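Local structure of possible thiol-disulfide isomerase (Cytophaga hutchinsonii, 3HCZ) at residues I35-D40 with P51-W56; D55-N60 with G89-V94. The protein probably acts as a thiol-disulfide oxidoreductase or isomerase with a thioredoxin-like domain. All coordinates share one frame; numbering follows the deposited sequence. Where two conformers were deposited one is given.

Contact 1. Residues I35-D40 with P51-W56; sequences ILFFWD and PKLYDW
L53 of the helix reaches down onto the ring of F37 on the strand. The two side chains come from opposite directions, and the methyl CD2 of L53 does the touching. It stands over one face of the phenyl ring, 3.7 Å from the ring centroid of F37 and 19° off the ring normal, a CH-pi contact. The methyl sits off-centre, toward the CG-CD1 side, with L53 CD2 3.6 Å from F37 CG. L53 holds CG anti to its own backbone N (chi1 -178°), which carries the branch off the helix and down to the sheet.

I35 lies two residues earlier on the same side of the strand and has two conformers, so its contacts are less certain. In one of them I35 CG2 lies 4.3 Å from L53 CD2, and I35 CG1 lies loosely and obliquely against W56 CZ3. W56 NE1 is hydrogen-bonded to D135 OD1, on helix 134-147, and L134 also packs on L53 and W56.

This is the strand-to-helix half of a beta-alpha-beta unit in a thioredoxin-like fold. Helix 51-56 runs nearly antiparallel to strand 35-39, at 159°, with the short axes 11.6 Å apart at closest. L115 on strand 114-118 also packs against F37. Without the phenyl ring, as with an alanine at F37, the L53 methyl is likely to lose the aromatic face it rests on and a gap to open beneath it. The contact itself is wholly apolar, so helix and sheet are held here by shape and burial, without polar pairing between them.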
ATOM      1  N   ILE A  35       3.919   1.054  -3.456  1.00 14.89           N
ATOM      2  CA  ILE A  35       3.899   0.386  -2.175  0.50 14.74           C
ATOM      3  C   ILE A  35       2.424   0.069  -1.869  1.00 15.84           C
ATOM      4  O   ILE A  35       1.610   0.987  -1.711  1.00 16.84           O
ATOM      5  CB  ILE A  35       4.515   1.283  -1.063  0.50 13.63           C
ATOM      6  CG1 ILE A  35       5.862   1.888  -1.501  0.50 12.75           C
ATOM      7  CG2 ILE A  35       4.641   0.513   0.263  0.50 14.93           C
ATOM      8  CD1 ILE A  35       6.873   0.869  -2.010  0.50  9.50           C
ATOM      9  N   LEU A  36       2.093  -1.205  -1.817  1.00 14.46           N
ATOM     10  CA  LEU A  36       0.779  -1.590  -1.496  1.00 16.10           C
ATOM     11  C   LEU A  36       0.740  -1.746   0.030  1.00 15.92           C
ATOM     12  O   LEU A  36       1.423  -2.607   0.586  1.00 17.04           O
ATOM     13  CB  LEU A  36       0.411  -2.863  -2.273  1.00 16.99           C
ATOM     14  CG  LEU A  36      -0.926  -3.499  -1.965  1.00 17.71           C
ATOM     15  CD1 LEU A  36      -2.129  -2.467  -2.039  1.00 20.77           C
ATOM     16  CD2 LEU A  36      -1.081  -4.620  -3.017  1.00 17.54           C
ATOM     17  N   PHE A  37      -0.065  -0.927   0.705  1.00 15.16           N
ATOM     18  CA  PHE A  37      -0.046  -0.915   2.196  1.00 15.14           C
ATOM     19  C   PHE A  37      -1.422  -1.098   2.834  1.00 14.97           C
ATOM     20  O   PHE A  37      -2.247  -0.188   2.814  1.00 14.83           O
ATOM     21  CB  PHE A  37       0.630   0.396   2.663  1.00 15.34           C
ATOM     22  CG  PHE A  37       0.840   0.497   4.124  1.00 16.63           C
ATOM     23  CD1 PHE A  37       1.782  -0.315   4.781  1.00 17.10           C
ATOM     24  CD2 PHE A  37       0.094   1.408   4.874  1.00 20.15           C
ATOM     25  CE1 PHE A  37       1.983  -0.190   6.188  1.00 20.00           C
ATOM     26  CE2 PHE A  37       0.286   1.526   6.262  1.00 19.49           C
ATOM     27  CZ  PHE A  37       1.238   0.728   6.909  1.00 20.04           C
ATOM     28  N   PHE A  38      -1.651  -2.258   3.458  1.00 14.36           N
ATOM     29  CA  PHE A  38      -2.953  -2.545   4.055  1.00 14.82           C
ATOM     30  C   PHE A  38      -2.888  -2.204   5.534  1.00 15.31           C
ATOM     31  O   PHE A  38      -1.967  -2.646   6.238  1.00 14.48           O
ATOM     32  CB  PHE A  38      -3.365  -4.018   3.878  1.00 14.01           C
ATOM     33  CG  PHE A  38      -3.478  -4.464   2.447  1.00 16.33           C
ATOM     34  CD1 PHE A  38      -4.712  -4.374   1.758  1.00 14.47           C
ATOM     35  CD2 PHE A  38      -2.364  -5.028   1.785  1.00 18.44           C
ATOM     36  CE1 PHE A  38      -4.834  -4.770   0.398  1.00 19.25           C
ATOM     37  CE2 PHE A  38      -2.473  -5.460   0.420  1.00 20.76           C
ATOM     38  CZ  PHE A  38      -3.701  -5.322  -0.279  1.00 18.22           C
ATOM     39  N   TRP A  39      -3.865  -1.433   6.007  1.00 15.21           N
ATOM     40  CA  TRP A  39      -3.825  -0.914   7.373  1.00 15.70           C
ATOM     41  C   TRP A  39      -5.234  -0.685   7.887  1.00 15.23           C
ATOM     42  O   TRP A  39      -6.227  -0.764   7.132  1.00 14.94           O
ATOM     43  CB  TRP A  39      -2.982   0.380   7.445  1.00 15.60           C
ATOM     44  CG  TRP A  39      -3.646   1.565   6.826  1.00 15.61           C
ATOM     45  CD1 TRP A  39      -3.803   1.838   5.464  1.00 15.03           C
ATOM     46  CD2 TRP A  39      -4.279   2.631   7.530  1.00 15.36           C
ATOM     47  NE1 TRP A  39      -4.469   3.042   5.311  1.00 13.89           N
ATOM     48  CE2 TRP A  39      -4.781   3.532   6.562  1.00 16.69           C
ATOM     49  CE3 TRP A  39      -4.463   2.918   8.898  1.00 15.16           C
ATOM     50  CZ2 TRP A  39      -5.468   4.700   6.921  1.00 13.73           C
ATOM     51  CZ3 TRP A  39      -5.137   4.079   9.256  1.00 17.98           C
ATOM     52  CH2 TRP A  39      -5.624   4.959   8.270  1.00 16.66           C
ATOM     53  N   ASP A  40      -5.327  -0.447   9.203  1.00 14.84           N
ATOM     54  CA  ASP A  40      -6.612  -0.346   9.894  1.00 14.15           C
ATOM     55  C   ASP A  40      -6.447   0.714  10.978  1.00 14.84           C
ATOM     56  O   ASP A  40      -5.552   0.613  11.824  1.00 14.34           O
ATOM     57  CB  ASP A  40      -6.953  -1.724  10.496  1.00 14.19           C
ATOM     58  CG  ASP A  40      -8.302  -1.780  11.174  1.00 16.14           C
ATOM     59  OD1 ASP A  40      -8.971  -0.752  11.420  1.00 15.58           O
ATOM     60  OD2 ASP A  40      -8.683  -2.917  11.528  1.00 19.53           O
ATOM     61  N   PRO A  51       2.331   6.256  10.056  1.00 16.01           N
ATOM     62  CA  PRO A  51       2.904   7.585   9.893  1.00 16.01           C
ATOM     63  C   PRO A  51       4.389   7.540   9.529  1.00 15.95           C
ATOM     64  O   PRO A  51       4.879   8.452   8.856  1.00 16.18           O
ATOM     65  CB  PRO A  51       2.705   8.228  11.280  1.00 15.10           C
ATOM     66  CG  PRO A  51       2.580   7.042  12.228  1.00 16.54           C
ATOM     67  CD  PRO A  51       1.791   6.067  11.416  1.00 16.54           C
ATOM     68  N   LYS A  52       5.107   6.522   9.988  1.00 15.65           N
ATOM     69  CA  LYS A  52       6.499   6.405   9.626  1.00 16.48           C
ATOM     70  C   LYS A  52       6.692   6.111   8.135  1.00 15.76           C
ATOM     71  O   LYS A  52       7.637   6.601   7.526  1.00 16.09           O
ATOM     72  CB  LYS A  52       7.196   5.342  10.471  1.00 16.84           C
ATOM     73  CG  LYS A  52       7.511   5.860  11.880  1.00 20.97           C
ATOM     74  CD  LYS A  52       8.174   4.790  12.729  1.00 26.18           C
ATOM     75  CE  LYS A  52       8.689   5.335  14.054  1.00 28.10           C
ATOM     76  NZ  LYS A  52       9.913   6.176  13.871  1.00 32.34           N
ATOM     77  N   LEU A  53       5.819   5.278   7.567  1.00 15.56           N
ATOM     78  CA  LEU A  53       5.831   5.030   6.124  1.00 15.19           C
ATOM     79  C   LEU A  53       5.511   6.348   5.416  1.00 15.36           C
ATOM     80  O   LEU A  53       6.069   6.644   4.359  1.00 14.73           O
ATOM     81  CB  LEU A  53       4.801   3.956   5.729  1.00 14.52           C
ATOM     82  CG  LEU A  53       4.797   3.614   4.225  1.00 15.30           C
ATOM     83  CD1 LEU A  53       6.177   3.088   3.739  1.00 16.28           C
ATOM     84  CD2 LEU A  53       3.667   2.633   3.871  1.00 17.70           C
ATOM     85  N   TYR A  54       4.610   7.135   5.999  1.00 14.75           N
ATOM     86  CA  TYR A  54       4.247   8.425   5.372  1.00 15.22           C
ATOM     87  C   TYR A  54       5.461   9.343   5.343  1.00 16.12           C
ATOM     88  O   TYR A  54       5.745   9.940   4.310  1.00 16.39           O
ATOM     89  CB  TYR A  54       3.045   9.083   6.048  1.00 14.92           C
ATOM     90  CG  TYR A  54       2.491  10.258   5.249  1.00 14.92           C
ATOM     91  CD1 TYR A  54       1.570  10.042   4.215  1.00 15.35           C
ATOM     92  CD2 TYR A  54       2.912  11.556   5.511  1.00 14.64           C
ATOM     93  CE1 TYR A  54       1.061  11.135   3.459  1.00 16.03           C
ATOM     94  CE2 TYR A  54       2.416  12.634   4.789  1.00 14.92           C
ATOM     95  CZ  TYR A  54       1.479  12.398   3.751  1.00 14.96           C
ATOM     96  OH  TYR A  54       0.978  13.453   3.033  1.00 14.87           O
ATOM     97  N   ASP A  55       6.192   9.425   6.461  1.00 16.87           N
ATOM     98  CA  ASP A  55       7.401  10.218   6.525  1.00 17.85           C
ATOM     99  C   ASP A  55       8.412   9.739   5.502  1.00 17.49           C
ATOM    100  O   ASP A  55       9.026  10.554   4.830  1.00 17.84           O
ATOM    101  CB  ASP A  55       8.051  10.132   7.900  1.00 18.81           C
ATOM    102  CG  ASP A  55       7.233  10.778   8.980  1.00 22.55           C
ATOM    103  OD1 ASP A  55       6.402  11.681   8.708  1.00 25.17           O
ATOM    104  OD2 ASP A  55       7.459  10.383  10.141  1.00 29.31           O
ATOM    105  N   TRP A  56       8.588   8.419   5.415  1.00 17.43           N
ATOM    106  CA  TRP A  56       9.483   7.809   4.412  1.00 17.46           C
ATOM    107  C   TRP A  56       9.051   8.197   2.978  1.00 17.31           C
ATOM    108  O   TRP A  56       9.884   8.547   2.152  1.00 16.08           O
ATOM    109  CB  TRP A  56       9.548   6.279   4.591  1.00 17.79           C
ATOM    110  CG  TRP A  56      10.359   5.602   3.502  1.00 19.69           C
ATOM    111  CD1 TRP A  56      11.701   5.283   3.538  1.00 21.83           C
ATOM    112  CD2 TRP A  56       9.887   5.187   2.207  1.00 21.26           C
ATOM    113  NE1 TRP A  56      12.084   4.700   2.347  1.00 21.71           N
ATOM    114  CE2 TRP A  56      10.999   4.639   1.511  1.00 21.09           C
ATOM    115  CE3 TRP A  56       8.634   5.245   1.559  1.00 18.99           C
ATOM    116  CZ2 TRP A  56      10.892   4.124   0.213  1.00 22.72           C
ATOM    117  CZ3 TRP A  56       8.529   4.739   0.256  1.00 20.62           C
ATOM    118  CH2 TRP A  56       9.661   4.194  -0.403  1.00 21.50           C
TER

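Contact 2. Residues D55-N60 with G89-V94; sequences DWWLKN and GGWLNV
W91 lays its CB over the six-membered ring of W57, and here the packing is close. W91 CB lies 3.6 Å from the centroid of that W57 ring and only 7° off its normal, a CH-pi contact. The indole of W91 then turns an edge toward the same ring. The six-membered ring of W57 and the five-membered ring of W91 have centroids 5.7 Å apart and planes at 57°, an edge-to-face pair. The first side-chain torsion of W57 points its CG away from the backbone N, and the indole extends from the helix across to the 89-94 segment. W91 CE3 reaches back along W57 to its CB, 4.0 Å away.

The segments join two parts of a thioredoxin-like fold. Helix 49-60 covers the sheet, and residues 89-91 lead into one of its edge strands, 92-95. W91 also packs on V67 and A69 of the neighbouring strand 65-71. Both indole nitrogens are satisfied. W57 NE1 bonds to I65 O. W91 NE1 bonds to N93 OD1 at 2.8 Å, with the oxygen near the indole plane but the N-H bent, at 138°. The donor also comes in well above the carbonyl plane of N93.

Toward solvent the contact thins to backbone. The outer corner of the W57 indole rests on G90, with W57 CH2 3.4 Å from G90 C. W57 CZ3 is close as well, so there is probably little space for a side chain at G90. G90 is exposed at this margin, while W57 and W91 behind it are buried.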
ATOM      1  N   ASP A  55       6.192   9.425   6.461  1.00 16.87           N
ATOM      2  CA  ASP A  55       7.401  10.218   6.525  1.00 17.85           C
ATOM      3  C   ASP A  55       8.412   9.739   5.502  1.00 17.49           C
ATOM      4  O   ASP A  55       9.026  10.554   4.830  1.00 17.84           O
ATOM      5  CB  ASP A  55       8.051  10.132   7.900  1.00 18.81           C
ATOM      6  CG  ASP A  55       7.233  10.778   8.980  1.00 22.55           C
ATOM      7  OD1 ASP A  55       6.402  11.681   8.708  1.00 25.17           O
ATOM      8  OD2 ASP A  55       7.459  10.383  10.141  1.00 29.31           O
ATOM      9  N   TRP A  56       8.588   8.419   5.415  1.00 17.43           N
ATOM     10  CA  TRP A  56       9.483   7.809   4.412  1.00 17.46           C
ATOM     11  C   TRP A  56       9.051   8.197   2.978  1.00 17.31           C
ATOM     12  O   TRP A  56       9.884   8.547   2.152  1.00 16.08           O
ATOM     13  CB  TRP A  56       9.548   6.279   4.591  1.00 17.79           C
ATOM     14  CG  TRP A  56      10.359   5.602   3.502  1.00 19.69           C
ATOM     15  CD1 TRP A  56      11.701   5.283   3.538  1.00 21.83           C
ATOM     16  CD2 TRP A  56       9.887   5.187   2.207  1.00 21.26           C
ATOM     17  NE1 TRP A  56      12.084   4.700   2.347  1.00 21.71           N
ATOM     18  CE2 TRP A  56      10.999   4.639   1.511  1.00 21.09           C
ATOM     19  CE3 TRP A  56       8.634   5.245   1.559  1.00 18.99           C
ATOM     20  CZ2 TRP A  56      10.892   4.124   0.213  1.00 22.72           C
ATOM     21  CZ3 TRP A  56       8.529   4.739   0.256  1.00 20.62           C
ATOM     22  CH2 TRP A  56       9.661   4.194  -0.403  1.00 21.50           C
ATOM     23  N   TRP A  57       7.745   8.102   2.709  1.00 16.38           N
ATOM     24  CA  TRP A  57       7.175   8.415   1.416  1.00 16.27           C
ATOM     25  C   TRP A  57       7.415   9.883   1.042  1.00 16.46           C
ATOM     26  O   TRP A  57       7.786  10.197  -0.107  1.00 16.21           O
ATOM     27  CB  TRP A  57       5.681   8.084   1.391  1.00 15.73           C
ATOM     28  CG  TRP A  57       5.023   8.497   0.111  1.00 15.82           C
ATOM     29  CD1 TRP A  57       5.157   7.902  -1.120  1.00 16.05           C
ATOM     30  CD2 TRP A  57       4.115   9.589  -0.065  1.00 13.42           C
ATOM     31  NE1 TRP A  57       4.409   8.604  -2.071  1.00 16.03           N
ATOM     32  CE2 TRP A  57       3.746   9.620  -1.440  1.00 15.64           C
ATOM     33  CE3 TRP A  57       3.564  10.539   0.802  1.00 12.81           C
ATOM     34  CZ2 TRP A  57       2.860  10.567  -1.955  1.00 14.92           C
ATOM     35  CZ3 TRP A  57       2.720  11.517   0.277  1.00 14.43           C
ATOM     36  CH2 TRP A  57       2.366  11.514  -1.087  1.00 14.57           C
ATOM     37  N   LEU A  58       7.211  10.790   1.996  1.00 16.45           N
ATOM     38  CA  LEU A  58       7.477  12.190   1.729  1.00 17.30           C
ATOM     39  C   LEU A  58       8.916  12.377   1.234  1.00 18.48           C
ATOM     40  O   LEU A  58       9.148  13.185   0.337  1.00 18.81           O
ATOM     41  CB  LEU A  58       7.249  13.046   2.972  1.00 17.54           C
ATOM     42  CG  LEU A  58       5.816  13.250   3.408  1.00 16.90           C
ATOM     43  CD1 LEU A  58       5.794  14.024   4.725  1.00 18.78           C
ATOM     44  CD2 LEU A  58       5.015  14.034   2.337  1.00 17.37           C
ATOM     45  N   LYS A  59       9.864  11.624   1.804  1.00 19.22           N
ATOM     46  CA  LYS A  59      11.292  11.750   1.463  1.00 21.08           C
ATOM     47  C   LYS A  59      11.687  11.056   0.156  1.00 21.48           C
ATOM     48  O   LYS A  59      12.709  11.393  -0.455  1.00 21.06           O
ATOM     49  CB  LYS A  59      12.173  11.190   2.584  1.00 21.03           C
ATOM     50  CG  LYS A  59      12.263  12.101   3.766  1.00 25.58           C
ATOM     51  CD  LYS A  59      12.729  11.334   4.996  1.00 31.19           C
ATOM     52  CE  LYS A  59      12.641  12.231   6.237  1.00 35.10           C
ATOM     53  NZ  LYS A  59      11.924  11.522   7.362  1.00 37.13           N
ATOM     54  N   ASN A  60      10.886  10.087  -0.263  1.00 21.64           N
ATOM     55  CA  ASN A  60      11.264   9.228  -1.374  1.00 22.40           C
ATOM     56  C   ASN A  60      10.332   9.318  -2.578  1.00 23.08           C
ATOM     57  O   ASN A  60      10.618   8.731  -3.626  1.00 23.92           O
ATOM     58  CB  ASN A  60      11.394   7.780  -0.886  1.00 22.46           C
ATOM     59  CG  ASN A  60      12.579   7.583   0.029  1.00 22.94           C
ATOM     60  OD1 ASN A  60      13.685   7.324  -0.427  1.00 27.97           O
ATOM     61  ND2 ASN A  60      12.363   7.702   1.320  1.00 23.56           N
ATOM     62  N   GLY A  89      -2.851  12.708   4.336  1.00 14.88           N
ATOM     63  CA  GLY A  89      -3.729  12.805   3.165  1.00 14.47           C
ATOM     64  C   GLY A  89      -3.035  12.866   1.798  1.00 15.76           C
ATOM     65  O   GLY A  89      -3.731  12.769   0.764  1.00 15.09           O
ATOM     66  N   GLY A  90      -1.701  13.017   1.769  1.00 14.15           N
ATOM     67  CA  GLY A  90      -1.024  13.315   0.496  1.00 14.39           C
ATOM     68  C   GLY A  90      -0.907  12.130  -0.458  1.00 14.76           C
ATOM     69  O   GLY A  90      -0.895  12.313  -1.705  1.00 13.83           O
ATOM     70  N   TRP A  91      -0.808  10.917   0.091  1.00 13.46           N
ATOM     71  CA  TRP A  91      -0.651   9.743  -0.764  1.00 13.79           C
ATOM     72  C   TRP A  91      -1.993   9.179  -1.203  1.00 14.09           C
ATOM     73  O   TRP A  91      -3.030   9.783  -0.920  1.00 14.86           O
ATOM     74  CB  TRP A  91       0.203   8.668  -0.085  1.00 13.31           C
ATOM     75  CG  TRP A  91      -0.308   8.088   1.222  1.00 12.97           C
ATOM     76  CD1 TRP A  91      -1.601   8.030   1.703  1.00 12.68           C
ATOM     77  CD2 TRP A  91       0.499   7.385   2.174  1.00 14.43           C
ATOM     78  NE1 TRP A  91      -1.626   7.351   2.929  1.00 14.00           N
ATOM     79  CE2 TRP A  91      -0.345   6.951   3.223  1.00 14.95           C
ATOM     80  CE3 TRP A  91       1.875   7.114   2.256  1.00 14.80           C
ATOM     81  CZ2 TRP A  91       0.151   6.243   4.342  1.00 16.63           C
ATOM     82  CZ3 TRP A  91       2.360   6.396   3.346  1.00 12.22           C
ATOM     83  CH2 TRP A  91       1.501   5.975   4.381  1.00 14.05           C
ATOM     84  N   LEU A  92      -1.994   8.017  -1.859  1.00 13.49           N
ATOM     85  CA  LEU A  92      -3.276   7.439  -2.345  1.00 14.09           C
ATOM     86  C   LEU A  92      -4.037   6.621  -1.289  1.00 14.23           C
ATOM     87  O   LEU A  92      -3.988   5.376  -1.279  1.00 14.54           O
ATOM     88  CB  LEU A  92      -3.104   6.681  -3.661  1.00 12.64           C
ATOM     89  CG  LEU A  92      -4.371   6.129  -4.323  1.00 13.29           C
ATOM     90  CD1 LEU A  92      -5.522   7.181  -4.330  1.00 14.16           C
ATOM     91  CD2 LEU A  92      -4.015   5.705  -5.771  1.00 14.54           C
ATOM     92  N   ASN A  93      -4.724   7.331  -0.384  1.00 15.00           N
ATOM     93  CA  ASN A  93      -5.627   6.662   0.552  1.00 14.27           C
ATOM     94  C   ASN A  93      -6.868   6.128  -0.150  1.00 13.99           C
ATOM     95  O   ASN A  93      -7.587   6.899  -0.816  1.00 13.30           O
ATOM     96  CB  ASN A  93      -6.081   7.636   1.636  1.00 13.84           C
ATOM     97  CG  ASN A  93      -4.952   8.013   2.570  1.00 14.64           C
ATOM     98  OD1 ASN A  93      -4.425   7.152   3.285  1.00 15.34           O
ATOM     99  ND2 ASN A  93      -4.581   9.308   2.589  1.00 12.89           N
ATOM    100  N   VAL A  94      -7.096   4.835  -0.013  1.00 13.17           N
ATOM    101  CA  VAL A  94      -8.300   4.208  -0.530  1.00 13.35           C
ATOM    102  C   VAL A  94      -8.958   3.301   0.517  1.00 13.87           C
ATOM    103  O   VAL A  94      -8.315   2.904   1.512  1.00 13.12           O
ATOM    104  CB  VAL A  94      -8.057   3.390  -1.852  1.00 12.90           C
ATOM    105  CG1 VAL A  94      -7.644   4.317  -3.007  1.00 12.32           C
ATOM    106  CG2 VAL A  94      -6.990   2.270  -1.669  1.00 12.49           C
TER

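Contacts 1 and 2 lie about 7 Å apart between their centres, and both use helix 49-60. Along the chain, strand 33-39 comes first, then the helix, then the segment 89-94 after strand 65-71 and helix 77-86. Contact 1 joins the helix to strand 33-39, the middle strand of the five-stranded sheet. Contact 2 joins the helix's later part to the approach to edge strand 92-95. D55 and W56 belong to both. Y54 bridges them: its CA lies 3.4 Å from W91 CZ3, and its OH makes a weak hydrogen bond with G90 N. The one helix thus packs on the central strand and on the loop that leads into the edge strand.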